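Local structure of hypothetical protein (Leishmania major, 3LJN) at residues Pro114-Glu123 and Leu162-Lys171; Val66-Glu77 and Leu99-Arg110. The protein is of unknown function but is built from ankyrin repeats, a scaffold that generally serves protein-protein recognition, and so probably binds a partner protein. One frame throughout, in Å; residues are numbered along the deposited sequence.

Contact 1 of 2, residues Pro114-Glu123 and Leu162-Lys171; sequences PESLLNECDE and LGASPTAKDK
Asn119 accepts the backbone N-H of Ser165 on its side-chain oxygen, OD1 lying 3.0 Å from Ser165 N. The bond is nearly straight at hydrogen (169°), and the donor is tilted somewhat from the plane of the carbonyl. The conformation of Asn119 makes this possible: it sits just where helix 114-118 ends, and its CG stands anti to the carbonyl carbon (chi1 -58°), which sends the amide across to Gly163-Ser165. OD1 also touches the CA of Ala164. The donor, Ser165, also uses its side chain: OG, anti to the backbone N, accepts from Thr167 N in an ST turn at the start of the type I turn Ser165-Ala168. On the helical side of the amide, Leu118 carries the apolar contact through a single branch. Its CD1 sits 3.5 Å from Leu162 CB, the two leucine side chains crossing at about a right angle, and 4.1 Å from Ala164 CB. Leu159 of helix 153-162 touches both Leu118 and Ala164, which continues this apolar patch into the helix layer. Segment 162-171 leaves helix 153-162 in the glycine turn and extended chain familiar from ankyrin repeats; in 114-123 a short helix precedes the comparable extended chain. Pro114 rests its CB 3.4 Å from Leu162 O, while Gly163, at positive phi, turns the chain away from its helix. Farther along, Cys121 SG lies 3.9 Å from Asp170 CA, a van der Waals contact. At the exposed margin Lys171, extended beyond CG, brings NZ 3.0 Å from OE2 of Glu123, whose chain bends at chi2 to meet it; this salt bridge has only weak hydrogen-bond geometry.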
loop_
_atom_site.group_PDB
_atom_site.type_symbol
_atom_site.label_atom_id
_atom_site.label_comp_id
_atom_site.label_asym_id
_atom_site.label_seq_id
_atom_site.Cartn_x
_atom_site.Cartn_y
_atom_site.Cartn_z
ATOM N N PRO A 114 -1.331 3.018 -16.737
ATOM C CA PRO A 114 -0.309 2.973 -15.695
ATOM C C PRO A 114 -0.765 2.270 -14.428
ATOM O O PRO A 114 0.029 1.576 -13.798
ATOM C CB PRO A 114 -0.031 4.454 -15.400
ATOM C CG PRO A 114 -0.653 5.215 -16.523
ATOM C CD PRO A 114 -1.807 4.393 -16.958
ATOM N N GLU A 115 -2.028 2.451 -14.052
ATOM C CA GLU A 115 -2.573 1.775 -12.883
ATOM C C GLU A 115 -2.374 0.287 -13.039
ATOM O O GLU A 115 -1.734 -0.342 -12.205
ATOM C CB GLU A 115 -4.056 2.070 -12.696
ATOM C CG GLU A 115 -4.382 3.531 -12.436
ATOM C CD GLU A 115 -5.148 4.178 -13.580
ATOM O OE1 GLU A 115 -6.250 4.710 -13.305
ATOM O OE2 GLU A 115 -4.658 4.135 -14.739
ATOM N N SER A 116 -2.904 -0.271 -14.122
ATOM C CA SER A 116 -2.733 -1.699 -14.407
ATOM C C SER A 116 -1.257 -2.120 -14.276
ATOM O O SER A 116 -0.948 -3.077 -13.569
ATOM C CB SER A 116 -3.292 -2.043 -15.797
ATOM O OG SER A 116 -2.936 -3.357 -16.194
ATOM N N LEU A 117 -0.360 -1.377 -14.921
ATOM C CA LEU A 117 1.068 -1.696 -14.918
ATOM C C LEU A 117 1.726 -1.496 -13.563
ATOM O O LEU A 117 2.368 -2.412 -13.043
ATOM C CB LEU A 117 1.815 -0.836 -15.944
ATOM C CG LEU A 117 3.283 -1.186 -16.194
ATOM C CD1 LEU A 117 3.373 -2.552 -16.844
ATOM C CD2 LEU A 117 3.945 -0.130 -17.066
ATOM N N LEU A 118 1.581 -0.297 -12.998
ATOM C CA LEU A 118 2.294 0.058 -11.768
ATOM C C LEU A 118 1.825 -0.697 -10.511
ATOM O O LEU A 118 2.527 -0.707 -9.512
ATOM C CB LEU A 118 2.240 1.570 -11.517
ATOM C CG LEU A 118 3.126 2.482 -12.364
ATOM C CD1 LEU A 118 2.954 3.914 -11.922
ATOM C CD2 LEU A 118 4.571 2.097 -12.245
ATOM N N ASN A 119 0.663 -1.331 -10.548
ATOM C CA ASN A 119 0.151 -2.025 -9.366
ATOM C C ASN A 119 0.312 -3.548 -9.418
ATOM O O ASN A 119 -0.290 -4.257 -8.615
ATOM C CB ASN A 119 -1.314 -1.644 -9.132
ATOM C CG ASN A 119 -1.504 -0.143 -8.946
ATOM O OD1 ASN A 119 -0.678 0.517 -8.319
ATOM N ND2 ASN A 119 -2.593 0.398 -9.491
ATOM N N GLU A 120 1.135 -4.032 -10.349
ATOM C CA GLU A 120 1.482 -5.459 -10.445
ATOM C C GLU A 120 2.153 -5.957 -9.174
ATOM O O GLU A 120 2.894 -5.223 -8.514
ATOM C CB GLU A 120 2.446 -5.717 -11.607
ATOM C CG GLU A 120 1.794 -5.780 -12.988
ATOM C CD GLU A 120 1.351 -7.186 -13.409
ATOM O OE1 GLU A 120 0.655 -7.293 -14.452
ATOM O OE2 GLU A 120 1.700 -8.179 -12.719
ATOM N N CYS A 121 1.919 -7.226 -8.860
ATOM C CA CYS A 121 2.509 -7.846 -7.686
ATOM C C CYS A 121 3.613 -8.839 -8.073
ATOM O O CYS A 121 3.452 -9.628 -9.003
ATOM C CB CYS A 121 1.417 -8.548 -6.892
ATOM S SG CYS A 121 1.611 -8.345 -5.146
ATOM N N ASP A 122 4.737 -8.797 -7.363
ATOM C CA ASP A 122 5.795 -9.782 -7.589
ATOM C C ASP A 122 5.406 -11.090 -6.914
ATOM O O ASP A 122 4.352 -11.178 -6.282
ATOM C CB ASP A 122 7.186 -9.267 -7.150
ATOM C CG ASP A 122 7.354 -9.155 -5.639
ATOM O OD1 ASP A 122 6.692 -9.901 -4.897
ATOM O OD2 ASP A 122 8.187 -8.322 -5.193
ATOM N N GLU A 123 6.224 -12.117 -7.089
ATOM C CA GLU A 123 5.954 -13.408 -6.482
ATOM C C GLU A 123 7.245 -13.843 -5.790
ATOM O O GLU A 123 7.802 -14.889 -6.074
ATOM C CB GLU A 123 5.446 -14.411 -7.536
ATOM C CG GLU A 123 4.550 -13.774 -8.632
ATOM C CD GLU A 123 3.385 -14.660 -9.118
ATOM O OE1 GLU A 123 3.550 -15.900 -9.234
ATOM O OE2 GLU A 123 2.298 -14.092 -9.404
ATOM N N LEU A 162 2.248 9.038 -10.919
ATOM C CA LEU A 162 2.068 8.264 -12.148
ATOM C C LEU A 162 0.784 7.437 -12.151
ATOM O O LEU A 162 0.265 7.087 -13.211
ATOM C CB LEU A 162 3.284 7.353 -12.390
ATOM C CG LEU A 162 4.570 8.041 -12.882
ATOM C CD1 LEU A 162 5.734 7.061 -12.970
ATOM C CD2 LEU A 162 4.358 8.729 -14.225
ATOM N N GLY A 163 0.269 7.127 -10.970
ATOM C CA GLY A 163 -0.914 6.279 -10.854
ATOM C C GLY A 163 -0.754 5.024 -10.008
ATOM O O GLY A 163 -1.662 4.195 -9.982
ATOM N N ALA A 164 0.388 4.876 -9.327
ATOM C CA ALA A 164 0.592 3.798 -8.354
ATOM C C ALA A 164 -0.283 4.047 -7.142
ATOM O O ALA A 164 -0.235 5.126 -6.571
ATOM C CB ALA A 164 2.048 3.729 -7.935
ATOM N N SER A 165 -1.077 3.057 -6.758
ATOM C CA SER A 165 -2.129 3.256 -5.755
ATOM C C SER A 165 -1.647 3.037 -4.314
ATOM O O SER A 165 -1.131 1.974 -3.985
ATOM C CB SER A 165 -3.302 2.319 -6.038
ATOM O OG SER A 165 -4.298 2.451 -5.034
ATOM N N PRO A 166 -1.824 4.036 -3.442
ATOM C CA PRO A 166 -1.419 3.805 -2.056
ATOM C C PRO A 166 -2.241 2.754 -1.321
ATOM O O PRO A 166 -1.966 2.484 -0.156
ATOM C CB PRO A 166 -1.609 5.178 -1.403
ATOM C CG PRO A 166 -1.401 6.127 -2.502
ATOM C CD PRO A 166 -2.017 5.468 -3.719
ATOM N N THR A 167 -3.243 2.182 -1.992
ATOM C CA THR A 167 -4.041 1.102 -1.422
ATOM C C THR A 167 -3.961 -0.167 -2.263
ATOM O O THR A 167 -4.874 -0.986 -2.230
ATOM C CB THR A 167 -5.511 1.500 -1.309
ATOM O OG1 THR A 167 -6.049 1.699 -2.621
ATOM C CG2 THR A 167 -5.670 2.767 -0.500
ATOM N N ALA A 168 -2.888 -0.328 -3.036
ATOM C CA ALA A 168 -2.657 -1.566 -3.788
ATOM C C ALA A 168 -2.526 -2.741 -2.814
ATOM O O ALA A 168 -1.969 -2.580 -1.745
ATOM C CB ALA A 168 -1.411 -1.441 -4.629
ATOM N N LYS A 169 -3.042 -3.911 -3.171
ATOM C CA LYS A 169 -2.982 -5.067 -2.280
ATOM C C LYS A 169 -1.815 -5.964 -2.614
ATOM O O LYS A 169 -1.655 -6.352 -3.761
ATOM C CB LYS A 169 -4.261 -5.899 -2.378
ATOM C CG LYS A 169 -5.384 -5.433 -1.455
ATOM C CD LYS A 169 -6.464 -6.500 -1.333
ATOM C CE LYS A 169 -7.603 -6.022 -0.442
ATOM N NZ LYS A 169 -8.664 -7.055 -0.220
ATOM N N ASP A 170 -1.015 -6.308 -1.608
ATOM C CA ASP A 170 -0.055 -7.402 -1.735
ATOM C C ASP A 170 -0.792 -8.748 -1.608
ATOM O O ASP A 170 -2.021 -8.771 -1.555
ATOM C CB ASP A 170 1.116 -7.240 -0.732
ATOM C CG ASP A 170 0.772 -7.634 0.718
ATOM O OD1 ASP A 170 -0.406 -7.881 1.059
ATOM O OD2 ASP A 170 1.727 -7.704 1.530
ATOM N N LYS A 171 -0.061 -9.861 -1.575
ATOM C CA LYS A 171 -0.686 -11.197 -1.470
ATOM C C LYS A 171 -1.083 -11.616 -0.037
ATOM O O LYS A 171 -1.509 -12.754 0.176
ATOM C CB LYS A 171 0.207 -12.265 -2.130
ATOM C CG LYS A 171 0.105 -12.243 -3.657
ATOM C CD LYS A 171 0.823 -13.404 -4.330
ATOM C CE LYS A 171 0.581 -13.361 -5.849
ATOM N NZ LYS A 171 1.396 -14.369 -6.600
#

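Contact 2 of 2, residues Val66-Glu77 and Leu99-Arg110; sequences VDTAKYLASVGE and LVVALVEGAKER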
loop_
_atom_site.group_PDB
_atom_site.type_symbol
_atom_site.label_atom_id
_atom_site.label_comp_id
_atom_site.label_asym_id
_atom_site.label_seq_id
_atom_site.Cartn_x
_atom_site.Cartn_y
_atom_site.Cartn_z
ATOM N N VAL A 66 17.244 3.865 -20.693
ATOM C CA VAL A 66 15.942 4.535 -20.733
ATOM C C VAL A 66 15.238 4.386 -22.080
ATOM O O VAL A 66 14.061 4.030 -22.122
ATOM C CB VAL A 66 16.061 6.033 -20.353
ATOM C CG1 VAL A 66 14.965 6.864 -21.025
ATOM C CG2 VAL A 66 16.023 6.188 -18.839
ATOM N N ASP A 67 15.970 4.628 -23.166
ATOM C CA ASP A 67 15.397 4.662 -24.518
ATOM C C ASP A 67 15.055 3.264 -25.049
ATOM O O ASP A 67 13.973 3.059 -25.605
ATOM C CB ASP A 67 16.347 5.416 -25.447
ATOM C CG ASP A 67 16.629 6.879 -24.953
ATOM O OD1 ASP A 67 15.690 7.573 -24.456
ATOM O OD2 ASP A 67 17.791 7.357 -25.055
ATOM N N THR A 68 15.960 2.305 -24.858
ATOM C CA THR A 68 15.681 0.891 -25.129
ATOM C C THR A 68 14.464 0.394 -24.345
ATOM O O THR A 68 13.641 -0.362 -24.873
ATOM C CB THR A 68 16.882 0.002 -24.730
ATOM O OG1 THR A 68 18.079 0.483 -25.361
ATOM C CG2 THR A 68 16.648 -1.443 -25.101
ATOM N N ALA A 69 14.354 0.809 -23.081
ATOM C CA ALA A 69 13.232 0.406 -22.227
ATOM C C ALA A 69 11.931 0.981 -22.759
ATOM O O ALA A 69 10.958 0.257 -22.948
ATOM C CB ALA A 69 13.463 0.866 -20.801
ATOM N N LYS A 70 11.938 2.290 -23.010
ATOM C CA LYS A 70 10.812 2.973 -23.630
ATOM C C LYS A 70 10.349 2.233 -24.874
ATOM O O LYS A 70 9.155 1.974 -25.042
ATOM C CB LYS A 70 11.186 4.403 -24.010
ATOM C CG LYS A 70 10.052 5.171 -24.676
ATOM C CD LYS A 70 10.128 6.687 -24.425
ATOM C CE LYS A 70 8.759 7.344 -24.723
ATOM N NZ LYS A 70 8.751 8.845 -24.687
ATOM N N TYR A 71 11.289 1.877 -25.739
ATOM C CA TYR A 71 10.927 1.128 -26.921
ATOM C C TYR A 71 10.333 -0.236 -26.593
ATOM O O TYR A 71 9.206 -0.510 -26.969
ATOM C CB TYR A 71 12.097 0.958 -27.888
ATOM C CG TYR A 71 11.669 0.149 -29.076
ATOM C CD1 TYR A 71 10.711 0.641 -29.943
ATOM C CD2 TYR A 71 12.157 -1.134 -29.293
ATOM C CE1 TYR A 71 10.268 -0.104 -31.022
ATOM C CE2 TYR A 71 11.722 -1.893 -30.377
ATOM C CZ TYR A 71 10.777 -1.370 -31.227
ATOM O OH TYR A 71 10.339 -2.092 -32.301
ATOM N N LEU A 72 11.083 -1.094 -25.912
ATOM C CA LEU A 72 10.604 -2.468 -25.641
ATOM C C LEU A 72 9.257 -2.505 -24.896
ATOM O O LEU A 72 8.451 -3.403 -25.130
ATOM C CB LEU A 72 11.651 -3.284 -24.860
ATOM C CG LEU A 72 12.861 -3.800 -25.657
ATOM C CD1 LEU A 72 13.947 -4.272 -24.745
ATOM C CD2 LEU A 72 12.474 -4.923 -26.603
ATOM N N ALA A 73 9.021 -1.531 -24.010
ATOM C CA ALA A 73 7.748 -1.412 -23.300
ATOM C C ALA A 73 6.574 -1.197 -24.264
ATOM O O ALA A 73 5.438 -1.571 -23.977
ATOM C CB ALA A 73 7.811 -0.274 -22.290
ATOM N N SER A 74 6.851 -0.587 -25.404
ATOM C CA SER A 74 5.811 -0.292 -26.375
ATOM C C SER A 74 5.481 -1.479 -27.290
ATOM O O SER A 74 4.445 -1.483 -27.953
ATOM C CB SER A 74 6.229 0.905 -27.229
ATOM O OG SER A 74 7.170 0.513 -28.227
ATOM N N VAL A 75 6.349 -2.480 -27.334
ATOM C CA VAL A 75 6.203 -3.564 -28.309
ATOM C C VAL A 75 5.695 -4.873 -27.701
ATOM O O VAL A 75 5.116 -5.705 -28.410
ATOM C CB VAL A 75 7.539 -3.821 -29.058
ATOM C CG1 VAL A 75 7.504 -5.135 -29.769
ATOM C CG2 VAL A 75 7.802 -2.709 -30.062
ATOM N N GLY A 76 5.911 -5.058 -26.397
ATOM C CA GLY A 76 5.598 -6.328 -25.749
ATOM C C GLY A 76 5.408 -6.287 -24.245
ATOM O O GLY A 76 6.282 -5.818 -23.501
ATOM N N GLU A 77 4.256 -6.794 -23.810
ATOM C CA GLU A 77 3.985 -7.056 -22.400
ATOM C C GLU A 77 4.764 -8.313 -21.969
ATOM O O GLU A 77 4.551 -9.413 -22.529
ATOM C CB GLU A 77 2.478 -7.273 -22.215
ATOM C CG GLU A 77 1.967 -7.316 -20.784
ATOM C CD GLU A 77 0.437 -7.115 -20.708
ATOM O OE1 GLU A 77 -0.331 -8.031 -21.113
ATOM O OE2 GLU A 77 -0.003 -6.035 -20.244
ATOM N N LEU A 99 13.778 6.241 -15.856
ATOM C CA LEU A 99 13.521 4.910 -16.409
ATOM C C LEU A 99 12.118 4.398 -16.101
ATOM O O LEU A 99 11.562 3.615 -16.851
ATOM C CB LEU A 99 14.552 3.920 -15.875
ATOM C CG LEU A 99 14.381 2.454 -16.246
ATOM C CD1 LEU A 99 14.336 2.280 -17.748
ATOM C CD2 LEU A 99 15.517 1.662 -15.638
ATOM N N VAL A 100 11.557 4.837 -14.990
ATOM C CA VAL A 100 10.212 4.446 -14.623
ATOM C C VAL A 100 9.189 5.207 -15.453
ATOM O O VAL A 100 8.155 4.653 -15.822
ATOM C CB VAL A 100 9.954 4.685 -13.130
ATOM C CG1 VAL A 100 8.481 4.456 -12.788
ATOM C CG2 VAL A 100 10.859 3.786 -12.300
ATOM N N VAL A 101 9.465 6.471 -15.754
ATOM C CA VAL A 101 8.570 7.226 -16.634
ATOM C C VAL A 101 8.620 6.621 -18.049
ATOM O O VAL A 101 7.583 6.320 -18.637
ATOM C CB VAL A 101 8.905 8.721 -16.669
ATOM C CG1 VAL A 101 7.895 9.448 -17.534
ATOM C CG2 VAL A 101 8.914 9.303 -15.264
ATOM N N ALA A 102 9.837 6.422 -18.562
ATOM C CA ALA A 102 10.079 5.729 -19.836
ATOM C C ALA A 102 9.199 4.509 -19.962
ATOM O O ALA A 102 8.424 4.390 -20.908
ATOM C CB ALA A 102 11.554 5.309 -19.942
ATOM N N LEU A 103 9.339 3.613 -18.986
ATOM C CA LEU A 103 8.621 2.344 -18.934
ATOM C C LEU A 103 7.124 2.551 -19.052
ATOM O O LEU A 103 6.445 1.822 -19.743
ATOM C CB LEU A 103 8.916 1.651 -17.609
ATOM C CG LEU A 103 8.867 0.124 -17.601
ATOM C CD1 LEU A 103 10.261 -0.458 -17.863
ATOM C CD2 LEU A 103 8.304 -0.395 -16.281
ATOM N N VAL A 104 6.622 3.565 -18.363
ATOM C CA VAL A 104 5.197 3.863 -18.334
ATOM C C VAL A 104 4.688 4.391 -19.666
ATOM O O VAL A 104 3.628 3.982 -20.126
ATOM C CB VAL A 104 4.884 4.896 -17.241
ATOM C CG1 VAL A 104 3.570 5.585 -17.516
ATOM C CG2 VAL A 104 4.878 4.228 -15.873
ATOM N N GLU A 105 5.441 5.312 -20.268
ATOM C CA GLU A 105 5.093 5.906 -21.569
ATOM C C GLU A 105 5.236 4.876 -22.698
ATOM O O GLU A 105 4.462 4.877 -23.642
ATOM C CB GLU A 105 5.952 7.148 -21.847
ATOM C CG GLU A 105 5.736 8.304 -20.836
ATOM C CD GLU A 105 6.685 9.500 -21.043
ATOM O OE1 GLU A 105 6.386 10.609 -20.531
ATOM O OE2 GLU A 105 7.732 9.330 -21.718
ATOM N N GLY A 106 6.213 3.987 -22.599
ATOM C CA GLY A 106 6.257 2.843 -23.492
ATOM C C GLY A 106 4.944 2.077 -23.447
ATOM O O GLY A 106 4.352 1.807 -24.478
ATOM N N ALA A 107 4.481 1.750 -22.246
ATOM C CA ALA A 107 3.270 0.950 -22.063
ATOM C C ALA A 107 1.989 1.704 -22.410
ATOM O O ALA A 107 1.026 1.095 -22.862
ATOM C CB ALA A 107 3.197 0.433 -20.641
ATOM N N LYS A 108 1.974 3.016 -22.179
ATOM C CA LYS A 108 0.854 3.868 -22.601
ATOM C C LYS A 108 0.609 3.766 -24.107
ATOM O O LYS A 108 -0.521 3.502 -24.522
ATOM C CB LYS A 108 1.070 5.341 -22.219
ATOM C CG LYS A 108 0.587 5.730 -20.818
ATOM C CD LYS A 108 -0.309 6.994 -20.832
ATOM C CE LYS A 108 0.463 8.282 -21.148
ATOM N NZ LYS A 108 1.037 8.954 -19.934
ATOM N N GLU A 109 1.657 3.968 -24.916
ATOM C CA GLU A 109 1.563 3.815 -26.383
ATOM C C GLU A 109 0.896 2.501 -26.775
ATOM O O GLU A 109 0.103 2.454 -27.709
ATOM C CB GLU A 109 2.949 3.867 -27.049
ATOM C CG GLU A 109 3.579 5.272 -27.162
ATOM C CD GLU A 109 4.801 5.339 -28.119
ATOM O OE1 GLU A 109 5.245 4.269 -28.612
ATOM O OE2 GLU A 109 5.311 6.466 -28.383
ATOM N N ARG A 110 1.238 1.447 -26.042
ATOM C CA ARG A 110 0.785 0.096 -26.324
ATOM C C ARG A 110 -0.673 -0.175 -25.917
ATOM O O ARG A 110 -1.270 -1.133 -26.387
ATOM C CB ARG A 110 1.748 -0.901 -25.649
ATOM C CG ARG A 110 1.235 -2.337 -25.504
ATOM C CD ARG A 110 2.348 -3.327 -25.166
ATOM N NE ARG A 110 3.067 -3.054 -23.922
ATOM C CZ ARG A 110 2.575 -3.237 -22.699
ATOM N NH1 ARG A 110 1.325 -3.660 -22.531
ATOM N NH2 ARG A 110 3.327 -2.980 -21.632
#
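Helices 66-75 and 97-110 pack side by side in the helical layer of the ankyrin array, running in roughly the same direction. Their segment axes come within 6.8 Å at a signed crossing angle of -29°, a closeness that suits the small residues Ala69, Ala73, Ala102 and Gly106 at the interface. Gly106, with no side chain, lets the backbone of Lys70 and Ser74 lie directly against its helix; Ser74 CA approaches Gly106 O at 3.2 Å in a CA-H...O contact. Where the helices begin to meet, the two branches of Val66 divide the work, CG1 lying against the methyl of Ala102 and CG2 against the backbone of Leu99. Leu99 in turn extends CD1 to 3.5 Å from Ala69 CB. Along one margin Lys70 stretches out from a CG anti to its backbone N (chi1 180°), its NZ forming a salt bridge with Glu105 OE2 at 3.2 Å and meeting that oxygen from above the carboxylate plane. Arg110 closes the far end. A bend at chi3 turns the edge of its guanidinium toward the C-terminal part of helix 66-75, where NE donates to Ala73 O at 2.8 Å, nearly along the C=O axis and close to the guanidinium plane. Glu77 CB lies over the rim of one face of the same group, and Glu77 OE2 lies 3.6 Å from Arg110 NH1 in a long salt bridge, with the carboxylate and guanidinium planes 68° apart. NH1 is also hydrogen-bonded to Gln112. Ser74 OG stays within its own helix, donating to Tyr71 O at 2.6 Å. Helices laid side by side in roughly the same direction, as here, form the helical layers of an ankyrin-repeat solenoid.

In the fold
Both contacts are partly buried. Contact 2, its centre about 24 Å from that of the chain, joins helix to helix and has more buried residues (7 of 16, against 5 of 15). Contact 1, about 8 Å from the chain centre, joins a short helix and its exit to the turn after helix 153-162, with more exposed residues (3 against 1). Each uses a side chain on a backbone group: an amide oxygen accepts in contact 1, a guanidinium donates in contact 2. Contact 1 has one salt bridge, contact 2 two. Their centres are about 17 Å apart. Leu162 meets Val100 and Val104, and Leu117 meets Ala107, so contact 1 packs on the side of helix 97-110 turned away from helix 66-75.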